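Local coordinates for protein cytochrome C (Marichromatium purpuratum 984, PDB 5LO9) that probably interconverts thiosulfate and tetrathionate as a thiosulfate dehydrogenase, moving electrons through covalently bound c-type hemes, at residues Thr7-Gly12 with Ala82-Leu87; Ala49-Arg54 with Gly58-Pro63; Leu107-Asp112 with Ala183-Thr188; Gln152-Gly157 with Ala165-Val170. All coordinates share one frame; numbering follows the deposited sequence.

Interaction 1 (Thr7-Gly12 with Ala82-Leu87)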
# COMPACT_ATOMS: atom_id res chain seq x y z
N THR A 7 22.93 -52.14 -30.31
CA THR A 7 24.07 -52.64 -31.07
C THR A 7 24.67 -51.54 -31.95
O THR A 7 25.90 -51.44 -32.04
CB THR A 7 23.67 -53.89 -31.88
OG1 THR A 7 22.67 -53.54 -32.84
CG2 THR A 7 23.10 -55.04 -30.95
N LEU A 8 23.85 -50.63 -32.50
CA LEU A 8 24.40 -49.50 -33.25
C LEU A 8 25.14 -48.53 -32.34
O LEU A 8 26.19 -47.99 -32.73
CB LEU A 8 23.31 -48.74 -33.98
CG LEU A 8 22.78 -49.34 -35.27
CD1 LEU A 8 21.75 -48.39 -35.91
CD2 LEU A 8 23.94 -49.61 -36.20
N ALA A 9 24.60 -48.26 -31.16
CA ALA A 9 25.31 -47.34 -30.28
C ALA A 9 26.61 -47.94 -29.77
O ALA A 9 27.63 -47.24 -29.72
CB ALA A 9 24.42 -46.91 -29.12
N GLU A 10 26.61 -49.22 -29.40
CA GLU A 10 27.77 -49.79 -28.72
C GLU A 10 28.80 -50.40 -29.67
O GLU A 10 30.00 -50.33 -29.41
CB GLU A 10 27.33 -50.87 -27.72
CG GLU A 10 26.51 -50.38 -26.51
CD GLU A 10 26.23 -51.49 -25.49
OE1 GLU A 10 26.69 -52.65 -25.71
OE2 GLU A 10 25.48 -51.24 -24.53
N GLN A 11 28.36 -50.95 -30.81
CA GLN A 11 29.26 -51.67 -31.70
C GLN A 11 29.16 -51.28 -33.17
O GLN A 11 30.03 -51.69 -33.94
CB GLN A 11 29.00 -53.18 -31.58
CG GLN A 11 29.39 -53.78 -30.24
CD GLN A 11 28.68 -55.10 -29.99
OE1 GLN A 11 28.45 -55.90 -30.90
NE2 GLN A 11 28.33 -55.33 -28.72
N GLY A 12 28.17 -50.51 -33.57
CA GLY A 12 27.98 -50.24 -34.96
C GLY A 12 27.56 -51.50 -35.68
O GLY A 12 27.29 -52.54 -35.09
N ALA A 82 15.13 -44.33 -29.92
CA ALA A 82 14.55 -44.97 -28.75
C ALA A 82 15.61 -45.43 -27.77
O ALA A 82 15.39 -45.41 -26.55
CB ALA A 82 13.71 -46.16 -29.16
N TYR A 83 16.76 -45.88 -28.26
CA TYR A 83 17.81 -46.33 -27.35
C TYR A 83 18.35 -45.18 -26.51
O TYR A 83 18.40 -45.29 -25.27
CB TYR A 83 18.96 -46.99 -28.13
CG TYR A 83 20.18 -47.24 -27.29
CD1 TYR A 83 20.29 -48.37 -26.52
CD2 TYR A 83 21.22 -46.34 -27.26
CE1 TYR A 83 21.42 -48.61 -25.73
CE2 TYR A 83 22.37 -46.57 -26.48
CZ TYR A 83 22.46 -47.71 -25.72
OH TYR A 83 23.59 -47.94 -24.94
N TYR A 84 18.72 -44.07 -27.13
CA TYR A 84 19.32 -42.97 -26.38
C TYR A 84 18.28 -42.29 -25.50
O TYR A 84 18.63 -41.73 -24.45
CB TYR A 84 19.99 -41.96 -27.33
CG TYR A 84 21.38 -42.39 -27.74
CD1 TYR A 84 22.37 -42.50 -26.79
CD2 TYR A 84 21.69 -42.74 -29.04
CE1 TYR A 84 23.64 -42.93 -27.11
CE2 TYR A 84 22.98 -43.17 -29.39
CZ TYR A 84 23.94 -43.26 -28.40
OH TYR A 84 25.22 -43.69 -28.65
N GLY A 85 17.01 -42.35 -25.89
CA GLY A 85 15.95 -41.76 -25.10
C GLY A 85 15.63 -42.55 -23.86
O GLY A 85 15.12 -41.99 -22.87
N ALA A 86 15.91 -43.85 -23.88
CA ALA A 86 15.70 -44.69 -22.71
C ALA A 86 16.84 -44.64 -21.71
O ALA A 86 16.65 -45.04 -20.56
CB ALA A 86 15.52 -46.15 -23.12
N LEU A 87 18.01 -44.14 -22.09
CA LEU A 87 19.12 -44.09 -21.15
C LEU A 87 18.87 -43.10 -20.01
O LEU A 87 18.09 -42.14 -20.09
CB LEU A 87 20.40 -43.69 -21.86
CG LEU A 87 20.92 -44.71 -22.86
CD1 LEU A 87 22.34 -44.33 -23.24
CD2 LEU A 87 20.86 -46.13 -22.39
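Y83 reaches across to A9 and E10, and its side chain is the one to follow from the backbone out. Its CB heads toward helix 2-10, and with CG anti to the backbone N (chi1 169°) the ring is carried on until one long side runs past the methyl of A9. Y83 CD2 comes first, 3.7 Å from A9 CB. Y83 CE2 is the nearest ring atom, 3.4 Å from the same A9 CB, and Y83 CZ is a little farther off at 4.0 Å. At the tip, the hydroxyl lies beside the end of E10, with Y83 OH 3.8 Å from E10 OE2; this is a loose approach, the two side chains crossing at about a right angle. Y84 OH meets the same methyl from a direction about a right angle away, 3.4 Å from A9 CB. The two tyrosines also pack on each other: Y83 CD2 sits over the centre of the Y84 ring, while L87 CD2 lies against one face of Y83, toward the rim. The methyl thus packs in the angle between the two tyrosines. Replacing Y83 by an alanine would probably open a gap beside A9 and leave one face of Y84 without its cover. This is the packing of N- and C-terminal helices that defines the class I cytochrome c fold. Within the fold, Y84 also touches L40 and C21, one of the cysteines bonded covalently to the first heme, L8 leans on D76 and V80, and helix 74-86 receives F2 and R6 from helix 2-10 against Y83.

Interaction 2 (Ala49-Arg54 with Gly58-Pro63). With HEC (heme c), chain C; PGO (S-1,2-propanediol), chain I.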
# COMPACT_ATOMS: atom_id res chain seq x y z
N ALA A 49 15.39 -38.02 -33.43
CA ALA A 49 15.06 -38.38 -34.79
C ALA A 49 14.90 -37.15 -35.67
O ALA A 49 15.30 -37.16 -36.84
CB ALA A 49 13.79 -39.20 -34.79
N THR A 50 14.26 -36.10 -35.16
CA THR A 50 14.12 -34.87 -35.93
C THR A 50 15.49 -34.28 -36.25
O THR A 50 15.73 -33.80 -37.36
CB THR A 50 13.26 -33.86 -35.18
OG1 THR A 50 11.92 -34.31 -35.17
CG2 THR A 50 13.29 -32.47 -35.84
N GLN A 51 16.42 -34.36 -35.31
CA GLN A 51 17.74 -33.79 -35.55
C GLN A 51 18.50 -34.61 -36.59
O GLN A 51 19.21 -34.06 -37.42
CB GLN A 51 18.54 -33.67 -34.25
CG GLN A 51 17.98 -32.61 -33.25
CD GLN A 51 17.57 -31.35 -33.95
OE1 GLN A 51 18.36 -30.76 -34.71
NE2 GLN A 51 16.32 -30.93 -33.74
N ILE A 52 18.40 -35.94 -36.53
CA ILE A 52 19.03 -36.75 -37.57
C ILE A 52 18.45 -36.37 -38.92
O ILE A 52 19.17 -36.22 -39.91
CB ILE A 52 18.86 -38.25 -37.24
CG1 ILE A 52 19.78 -38.62 -36.06
CG2 ILE A 52 19.22 -39.12 -38.40
CD1 ILE A 52 19.45 -39.91 -35.34
N GLU A 53 17.15 -36.16 -38.98
CA GLU A 53 16.53 -35.79 -40.24
C GLU A 53 16.89 -34.37 -40.64
O GLU A 53 16.92 -34.07 -41.84
CB GLU A 53 15.02 -35.99 -40.17
CG GLU A 53 14.59 -37.45 -40.35
CD GLU A 53 13.14 -37.77 -39.88
OE1 GLU A 53 12.37 -36.83 -39.53
OE2 GLU A 53 12.76 -38.97 -39.88
N ARG A 54 17.18 -33.50 -39.67
CA ARG A 54 17.64 -32.15 -40.02
C ARG A 54 18.96 -32.22 -40.76
O ARG A 54 19.16 -31.52 -41.76
CB ARG A 54 17.81 -31.26 -38.79
CG ARG A 54 16.53 -30.80 -38.14
CD ARG A 54 16.57 -29.35 -37.69
NE ARG A 54 15.53 -29.11 -36.72
CZ ARG A 54 14.24 -28.98 -37.04
NH1 ARG A 54 13.84 -29.05 -38.30
NH2 ARG A 54 13.35 -28.78 -36.10
N GLY A 58 19.67 -30.97 -44.73
CA GLY A 58 20.50 -29.80 -44.92
C GLY A 58 20.18 -28.63 -44.03
O GLY A 58 20.77 -27.57 -44.21
N GLN A 59 19.27 -28.78 -43.08
CA GLN A 59 19.08 -27.74 -42.08
C GLN A 59 20.20 -27.73 -41.04
O GLN A 59 20.31 -26.76 -40.27
CB GLN A 59 17.76 -27.97 -41.41
CG GLN A 59 16.66 -28.04 -42.39
CD GLN A 59 15.38 -28.40 -41.70
OE1 GLN A 59 15.37 -29.22 -40.78
NE2 GLN A 59 14.31 -27.78 -42.12
N ARG A 60 20.99 -28.80 -40.96
CA ARG A 60 22.16 -28.87 -40.11
C ARG A 60 23.29 -29.51 -40.89
O ARG A 60 23.07 -30.43 -41.69
CB ARG A 60 21.91 -29.72 -38.88
CG ARG A 60 21.11 -29.06 -37.82
CD ARG A 60 20.99 -30.02 -36.66
NE ARG A 60 22.17 -30.02 -35.82
CZ ARG A 60 22.20 -30.57 -34.61
NH1 ARG A 60 21.09 -31.13 -34.12
NH2 ARG A 60 23.32 -30.54 -33.89
N SER A 61 24.50 -29.01 -40.67
CA SER A 61 25.67 -29.53 -41.37
C SER A 61 26.84 -29.56 -40.41
O SER A 61 27.11 -28.59 -39.69
CB SER A 61 26.00 -28.67 -42.59
OG SER A 61 24.81 -28.46 -43.37
N HIS A 62 27.53 -30.69 -40.38
CA HIS A 62 28.70 -30.80 -39.58
C HIS A 62 29.55 -31.81 -40.34
O HIS A 62 29.05 -32.89 -40.69
CB HIS A 62 28.46 -31.28 -38.16
CG HIS A 62 29.63 -31.06 -37.25
ND1 HIS A 62 30.69 -31.93 -37.16
CD2 HIS A 62 29.90 -30.06 -36.37
CE1 HIS A 62 31.57 -31.49 -36.28
NE2 HIS A 62 31.12 -30.35 -35.79
N PRO A 63 30.80 -31.49 -40.62
CA PRO A 63 31.61 -32.43 -41.38
C PRO A 63 31.79 -33.77 -40.70
O PRO A 63 31.99 -34.78 -41.39
CB PRO A 63 32.95 -31.70 -41.50
CG PRO A 63 32.97 -30.74 -40.37
CD PRO A 63 31.55 -30.31 -40.19
FE HEC C . 26.55 -37.91 -33.59
CHA HEC C . 25.47 -34.62 -33.10
CHB HEC C . 23.22 -39.05 -33.24
CHC HEC C . 27.56 -41.16 -34.44
CHD HEC C . 29.90 -36.82 -33.70
NA HEC C . 24.68 -37.02 -33.23
C1A HEC C . 24.47 -35.69 -33.06
C2A HEC C . 23.03 -35.35 -32.84
C3A HEC C . 22.39 -36.67 -32.89
C4A HEC C . 23.49 -37.62 -33.13
CMA HEC C . 20.93 -36.92 -32.72
CAA HEC C . 22.36 -34.02 -32.60
CBA HEC C . 22.28 -33.84 -31.10
CGA HEC C . 21.38 -32.73 -30.60
O1A HEC C . 21.48 -32.42 -29.39
O2A HEC C . 20.57 -32.16 -31.36
NB HEC C . 25.58 -39.74 -33.78
C1B HEC C . 24.28 -39.98 -33.59
C2B HEC C . 23.92 -41.39 -33.81
C3B HEC C . 25.19 -42.02 -34.17
C4B HEC C . 26.15 -40.91 -34.13
CMB HEC C . 22.57 -42.00 -33.66
CAB HEC C . 25.43 -43.45 -34.53
CBB HEC C . 24.56 -43.79 -35.73
NC HEC C . 28.38 -38.81 -33.99
C1C HEC C . 28.58 -40.09 -34.32
C2C HEC C . 30.01 -40.41 -34.52
C3C HEC C . 30.69 -39.14 -34.29
C4C HEC C . 29.59 -38.23 -33.96
CMC HEC C . 30.58 -41.74 -34.88
CAC HEC C . 32.15 -38.81 -34.35
CBC HEC C . 32.76 -39.25 -35.64
ND HEC C . 27.51 -36.07 -33.44
C1D HEC C . 28.82 -35.85 -33.52
C2D HEC C . 29.19 -34.44 -33.37
C3D HEC C . 27.91 -33.77 -33.19
C4D HEC C . 26.92 -34.88 -33.27
CMD HEC C . 30.55 -33.82 -33.40
CAD HEC C . 27.71 -32.29 -33.05
CBD HEC C . 27.22 -31.87 -34.44
CGD HEC C . 26.99 -30.39 -34.53
O1D HEC C . 26.11 -29.94 -35.33
O2D HEC C . 27.72 -29.69 -33.82
C1 PGO I . 9.78 -30.00 -38.68
C2 PGO I . 9.68 -29.18 -37.37
C3 PGO I . 10.29 -27.78 -37.57
O1 PGO I . 10.81 -29.39 -39.51
O2 PGO I . 10.30 -29.85 -36.24
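R60 NH1 gives Q51 OE1 a hydrogen bond of 2.8 Å. A second bond runs from R60 NH1 to heme propionate oxygen O2A, 3.0 Å long. Its other terminal nitrogen serves the second propionate of the same heme, R60 NH2 to O1D at 3.2 Å, and also meets the hydroxyl of Y146. The guanidinium therefore bridges both propionates, probably offsetting their charge, while the bend of Q51 at chi2 (-43°) brings its amide back to the arginine. The planes of amide and guanidinium are turned 46° apart. A second arginine-amide pair lies farther out: R54 NH1 binds Q59 OE1 at 2.9 Å, with the oxygen in the guanidinium plane. R54 NH2 and Q51 NE2 each bind one oxygen of the same propionate of the second heme, so this corner serves two cofactors. Between the pairs, R54 O takes weak bonds from Q59 N and R60 N as the chain leaves the helix by a Schellman motif at G58. Beyond the bonds, R60 CD packs on R54 CB at 4.0 Å, and the R54 chain runs along Q59. Helix 45-57 lies against helix 74-86 through A49 and I52 on I77, and the segment 58-63 leads on to M65, the axial heme ligand, just before helix 66-71.

Interaction 3 (Leu107-Asp112 with Ala183-Thr188)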
# COMPACT_ATOMS: atom_id res chain seq x y z
N LEU A 107 20.84 -14.04 -18.34
CA LEU A 107 20.10 -14.37 -19.56
C LEU A 107 19.40 -15.72 -19.44
O LEU A 107 18.25 -15.88 -19.87
CB LEU A 107 21.05 -14.36 -20.77
CG LEU A 107 21.45 -12.96 -21.27
CD1 LEU A 107 22.55 -13.07 -22.32
CD2 LEU A 107 20.28 -12.17 -21.83
N ALA A 108 20.05 -16.71 -18.83
CA ALA A 108 19.47 -18.05 -18.79
C ALA A 108 18.14 -18.03 -18.06
O ALA A 108 17.21 -18.73 -18.46
CB ALA A 108 20.41 -19.05 -18.13
N GLU A 109 18.05 -17.26 -16.97
CA GLU A 109 16.96 -17.39 -16.01
C GLU A 109 15.96 -16.24 -16.04
O GLU A 109 14.78 -16.46 -15.71
CB GLU A 109 17.52 -17.52 -14.59
CG GLU A 109 18.54 -18.69 -14.38
CD GLU A 109 17.88 -20.09 -14.30
OE1 GLU A 109 16.60 -20.17 -14.35
OE2 GLU A 109 18.66 -21.09 -14.14
N THR A 110 16.38 -15.04 -16.48
CA THR A 110 15.54 -13.86 -16.58
C THR A 110 15.58 -13.15 -17.94
O THR A 110 14.83 -12.18 -18.12
CB THR A 110 15.95 -12.82 -15.51
OG1 THR A 110 17.24 -12.24 -15.83
CG2 THR A 110 16.02 -13.49 -14.20
N GLY A 111 16.47 -13.54 -18.86
CA GLY A 111 16.48 -12.97 -20.21
C GLY A 111 16.83 -11.50 -20.22
O GLY A 111 17.47 -10.98 -19.31
N ASP A 112 16.38 -10.81 -21.29
CA ASP A 112 16.54 -9.37 -21.43
C ASP A 112 15.33 -8.82 -22.20
O ASP A 112 15.38 -8.51 -23.40
CB ASP A 112 17.84 -9.00 -22.14
CG ASP A 112 18.05 -7.49 -22.24
OD1 ASP A 112 17.16 -6.71 -21.78
OD2 ASP A 112 19.12 -7.08 -22.76
N ALA A 183 26.82 -20.83 -22.72
CA ALA A 183 27.23 -22.21 -22.93
C ALA A 183 27.88 -22.76 -21.68
O ALA A 183 27.62 -23.91 -21.28
CB ALA A 183 28.18 -22.29 -24.11
N ALA A 184 28.72 -21.96 -21.02
CA ALA A 184 29.34 -22.44 -19.79
C ALA A 184 28.30 -22.64 -18.69
O ALA A 184 28.33 -23.65 -17.98
CB ALA A 184 30.44 -21.48 -19.34
N TYR A 185 27.36 -21.70 -18.58
CA TYR A 185 26.32 -21.81 -17.58
C TYR A 185 25.56 -23.12 -17.74
O TYR A 185 25.50 -23.93 -16.82
CB TYR A 185 25.36 -20.62 -17.68
CG TYR A 185 24.25 -20.68 -16.65
CD1 TYR A 185 24.42 -20.14 -15.38
CD2 TYR A 185 23.07 -21.33 -16.92
CE1 TYR A 185 23.41 -20.22 -14.42
CE2 TYR A 185 22.06 -21.42 -15.99
CZ TYR A 185 22.24 -20.87 -14.72
OH TYR A 185 21.22 -20.95 -13.79
N PHE A 186 25.03 -23.37 -18.93
CA PHE A 186 24.18 -24.55 -19.07
C PHE A 186 25.01 -25.82 -19.09
O PHE A 186 24.53 -26.87 -18.66
CB PHE A 186 23.31 -24.44 -20.33
CG PHE A 186 22.09 -23.61 -20.11
CD1 PHE A 186 21.08 -24.06 -19.26
CD2 PHE A 186 21.97 -22.36 -20.70
CE1 PHE A 186 19.95 -23.29 -19.03
CE2 PHE A 186 20.86 -21.59 -20.47
CZ PHE A 186 19.84 -22.05 -19.63
N ALA A 187 26.26 -25.75 -19.54
CA ALA A 187 27.12 -26.93 -19.48
C ALA A 187 27.40 -27.35 -18.04
O ALA A 187 27.60 -28.54 -17.77
CB ALA A 187 28.41 -26.66 -20.25
N THR A 188 27.38 -26.41 -17.09
CA THR A 188 27.62 -26.74 -15.69
C THR A 188 26.33 -26.89 -14.88
O THR A 188 26.37 -26.73 -13.66
CB THR A 188 28.54 -25.71 -15.01
OG1 THR A 188 27.91 -24.42 -14.98
CG2 THR A 188 29.84 -25.56 -15.77
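The rings of Y185 and F186 both bear on the methyl of A108, one from each of two successive side chains on helix 176-187. Y185 CD2 stands 3.9 Å above the centre of the F186 ring, so the tyrosine covers one face of the phenylalanine. A108 CB meets both rings obliquely, 3.6 Å from Y185 CE2 and 3.4 Å from F186 CZ. At the edge of the tyrosine, near its plane, comes the carboxylate of E109. This is the crossing of first and last helices of a class I cytochrome c domain, here the one that carries the second heme. F186 also touches C121, one of that heme's thioether cysteines, and L139. Y185 has CG anti to its backbone N (chi1 -180°), which throws the ring across to the opposing helix, and R189 makes a cation-pi contact with it. E109 leaves its helix to the side and bends at chi2 (-76°), which brings the carboxylate to the phenol. A phenylalanine in place of Y185 would probably keep the packing on A108 but leave the E109 carboxylate without this hydrogen-bond donor. The polar pair thus adds a directed bond to a contact otherwise made of apolar surfaces. Nearby, L107 rests on E178 and L182, and A183 and A184 pack on Y144 of helix 144-156. The bond itself runs 2.6 Å from Y185 OH to E109 OE2, which accepts it through its anti lone pair, with carboxylate and ring planes 77° apart.

Interaction 4 (Gln152-Gly157 with Ala165-Val170). With HEC (heme c), chain D; PGO (S-1,2-propanediol), chain P.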
# COMPACT_ATOMS: atom_id res chain seq x y z
N GLN A 152 26.70 -20.34 -32.34
CA GLN A 152 27.44 -19.75 -33.45
C GLN A 152 26.78 -20.09 -34.78
O GLN A 152 26.71 -19.25 -35.68
CB GLN A 152 28.87 -20.23 -33.40
CG GLN A 152 29.68 -19.52 -32.35
CD GLN A 152 31.03 -20.18 -32.10
OE1 GLN A 152 31.22 -21.40 -32.26
NE2 GLN A 152 31.96 -19.38 -31.65
N ALA A 153 26.26 -21.32 -34.90
CA ALA A 153 25.62 -21.73 -36.15
C ALA A 153 24.37 -20.91 -36.43
O ALA A 153 24.22 -20.35 -37.51
CB ALA A 153 25.29 -23.21 -36.10
N TRP A 154 23.48 -20.81 -35.46
CA TRP A 154 22.24 -20.09 -35.71
C TRP A 154 22.52 -18.62 -35.97
O TRP A 154 21.82 -17.98 -36.77
CB TRP A 154 21.28 -20.25 -34.53
CG TRP A 154 20.29 -21.35 -34.64
CD1 TRP A 154 19.36 -21.52 -35.61
CD2 TRP A 154 20.12 -22.43 -33.73
NE1 TRP A 154 18.60 -22.64 -35.37
CE2 TRP A 154 19.06 -23.22 -34.22
CE3 TRP A 154 20.74 -22.80 -32.55
CZ2 TRP A 154 18.61 -24.35 -33.56
CZ3 TRP A 154 20.30 -23.94 -31.90
CH2 TRP A 154 19.25 -24.70 -32.41
N GLY A 155 23.52 -18.06 -35.29
CA GLY A 155 23.81 -16.64 -35.42
C GLY A 155 24.38 -16.27 -36.77
O GLY A 155 24.41 -15.09 -37.12
N THR A 156 24.83 -17.27 -37.53
CA THR A 156 25.35 -17.05 -38.86
C THR A 156 24.56 -17.75 -39.96
O THR A 156 24.85 -17.53 -41.14
CB THR A 156 26.82 -17.50 -38.93
OG1 THR A 156 26.94 -18.91 -38.63
CG2 THR A 156 27.64 -16.74 -37.97
N GLY A 157 23.52 -18.52 -39.62
CA GLY A 157 22.67 -19.17 -40.62
C GLY A 157 23.10 -20.54 -41.06
O GLY A 157 22.46 -21.13 -41.93
N ALA A 165 11.30 -20.08 -36.43
CA ALA A 165 12.62 -19.47 -36.50
C ALA A 165 13.10 -19.02 -35.12
O ALA A 165 13.92 -18.09 -34.99
CB ALA A 165 12.60 -18.28 -37.46
N LEU A 166 12.65 -19.72 -34.08
CA LEU A 166 12.79 -19.19 -32.74
C LEU A 166 14.26 -19.02 -32.35
O LEU A 166 14.63 -17.99 -31.75
CB LEU A 166 12.04 -20.10 -31.75
CG LEU A 166 10.51 -20.18 -31.89
CD1 LEU A 166 9.95 -21.16 -30.87
CD2 LEU A 166 9.86 -18.82 -31.75
N MET A 167 15.10 -20.01 -32.67
CA MET A 167 16.49 -19.96 -32.24
C MET A 167 17.33 -19.11 -33.15
O MET A 167 18.40 -18.67 -32.74
CB MET A 167 17.13 -21.34 -32.15
CG MET A 167 16.84 -22.09 -30.84
SD MET A 167 17.23 -21.15 -29.35
CE MET A 167 18.98 -20.91 -29.48
N GLY A 168 16.89 -18.85 -34.37
CA GLY A 168 17.59 -17.84 -35.13
C GLY A 168 17.40 -16.48 -34.50
O GLY A 168 18.35 -15.71 -34.37
N ALA A 169 16.18 -16.20 -34.06
CA ALA A 169 15.92 -14.94 -33.39
C ALA A 169 16.68 -14.86 -32.06
O ALA A 169 17.25 -13.82 -31.73
CB ALA A 169 14.42 -14.78 -33.18
N VAL A 170 16.74 -15.94 -31.31
CA VAL A 170 17.49 -15.86 -30.06
C VAL A 170 18.97 -15.64 -30.34
O VAL A 170 19.62 -14.80 -29.72
CB VAL A 170 17.26 -17.12 -29.23
CG1 VAL A 170 18.25 -17.17 -28.07
CG2 VAL A 170 15.84 -17.13 -28.74
FE HEC D . 16.73 -22.50 -27.48
CHA HEC D . 17.28 -25.44 -29.27
CHB HEC D . 20.13 -22.39 -26.64
CHC HEC D . 16.18 -19.63 -25.57
CHD HEC D . 13.42 -22.45 -28.56
NA HEC D . 18.39 -23.71 -27.88
C1A HEC D . 18.40 -24.83 -28.60
C2A HEC D . 19.73 -25.45 -28.72
C3A HEC D . 20.59 -24.54 -27.96
C4A HEC D . 19.64 -23.49 -27.48
CMA HEC D . 22.07 -24.68 -27.74
CAA HEC D . 20.15 -26.71 -29.43
CBA HEC D . 20.07 -27.88 -28.48
CGA HEC D . 20.57 -29.15 -29.13
O1A HEC D . 20.37 -30.24 -28.55
O2A HEC D . 21.15 -29.06 -30.24
NB HEC D . 17.94 -21.25 -26.32
C1B HEC D . 19.25 -21.37 -26.10
C2B HEC D . 19.79 -20.30 -25.22
C3B HEC D . 18.61 -19.48 -24.92
C4B HEC D . 17.53 -20.16 -25.66
CMB HEC D . 21.21 -20.13 -24.77
CAB HEC D . 18.48 -18.25 -24.07
CBB HEC D . 19.44 -17.20 -24.54
NC HEC D . 15.10 -21.27 -27.12
C1C HEC D . 15.07 -20.20 -26.32
C2C HEC D . 13.74 -19.56 -26.26
C3C HEC D . 12.91 -20.37 -27.16
C4C HEC D . 13.87 -21.40 -27.63
CMC HEC D . 13.40 -18.33 -25.46
CAC HEC D . 11.44 -20.29 -27.50
CBC HEC D . 10.83 -18.93 -27.75
ND HEC D . 15.56 -23.72 -28.69
C1D HEC D . 14.29 -23.52 -29.01
C2D HEC D . 13.76 -24.58 -29.90
C3D HEC D . 14.87 -25.47 -30.12
C4D HEC D . 15.95 -24.84 -29.31
CMD HEC D . 12.40 -24.68 -30.47
CAD HEC D . 14.88 -26.73 -30.96
CBD HEC D . 15.40 -26.45 -32.37
CGD HEC D . 15.15 -27.61 -33.31
O1D HEC D . 16.09 -27.90 -34.08
O2D HEC D . 14.06 -28.24 -33.27
C1 PGO P . 25.14 -11.65 -33.50
C2 PGO P . 24.79 -11.22 -34.93
C3 PGO P . 24.15 -9.81 -34.95
O1 PGO P . 25.34 -13.08 -33.42
O2 PGO P . 23.95 -12.23 -35.54
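M167 lays its CB over one face of the W154 indole, a CH-pi contact with CB 3.5 Å from the centroid of the six-membered ring and 16° off the ring normal. The nearest single pair is M167 CB to W154 CE2, 3.4 Å. Farther along, the sulfur passes the same ring obliquely, SD lying 5.1 Å from that centroid in a Met-aromatic contact. The methionine then folds at chi2 (-52°) and chi3 (-63°), and this double bend brings the sulfur to the heme iron, 2.4 Å from SD to FE. H125 binds the iron as well, which makes this the histidine-methionine ligation familiar from c-type cytochromes. W154 thus works as a second-shell residue: its face backs the ligand's CB while the far edge of the ring abuts the porphyrin, CZ3 lying 3.6 Å from heme atom C2A. At the other end of the indole, NE1 makes a weak hydrogen bond to E162, whose carboxylate also takes the backbone N-H of G168. That link ties the indole to the start of the ligand helix and probably limits its turning. From the same helix, L166 CD1 and V170 CG1 touch heme substituents, the valine atom 3.7 Å from CBB. R159, which binds this heme too, packs on W154 and A153 from the loop. The contact thus joins the end of helix 144-156 to the short helix 166-171 that supplies the sixth ligand, and V170 and A169 in turn meet L453 and T455 of the C-terminal part of the chain.

Overall arrangement
The four contacts fall in two successive cytochrome c domains. Interaction 1 pairs helix 2-10 with helix 74-86, and interaction 2 falls within that span of chain, its centre about 18 Å away; the second domain repeats the scheme, with interaction 3 joining helices 102-110 and 176-187 and interaction 4 falling between those helices in the sequence, centres about 16 Å apart. Interactions 1 and 3, each a terminal-helix crossing, are about 30 Å apart between centres. Interactions 2 and 4, which bind heme directly, come closest across the domain boundary, about 6 Å between nearest atoms. That closeness, with propionate-binding residues reaching across, is consistent with electron transfer between the first two hemes.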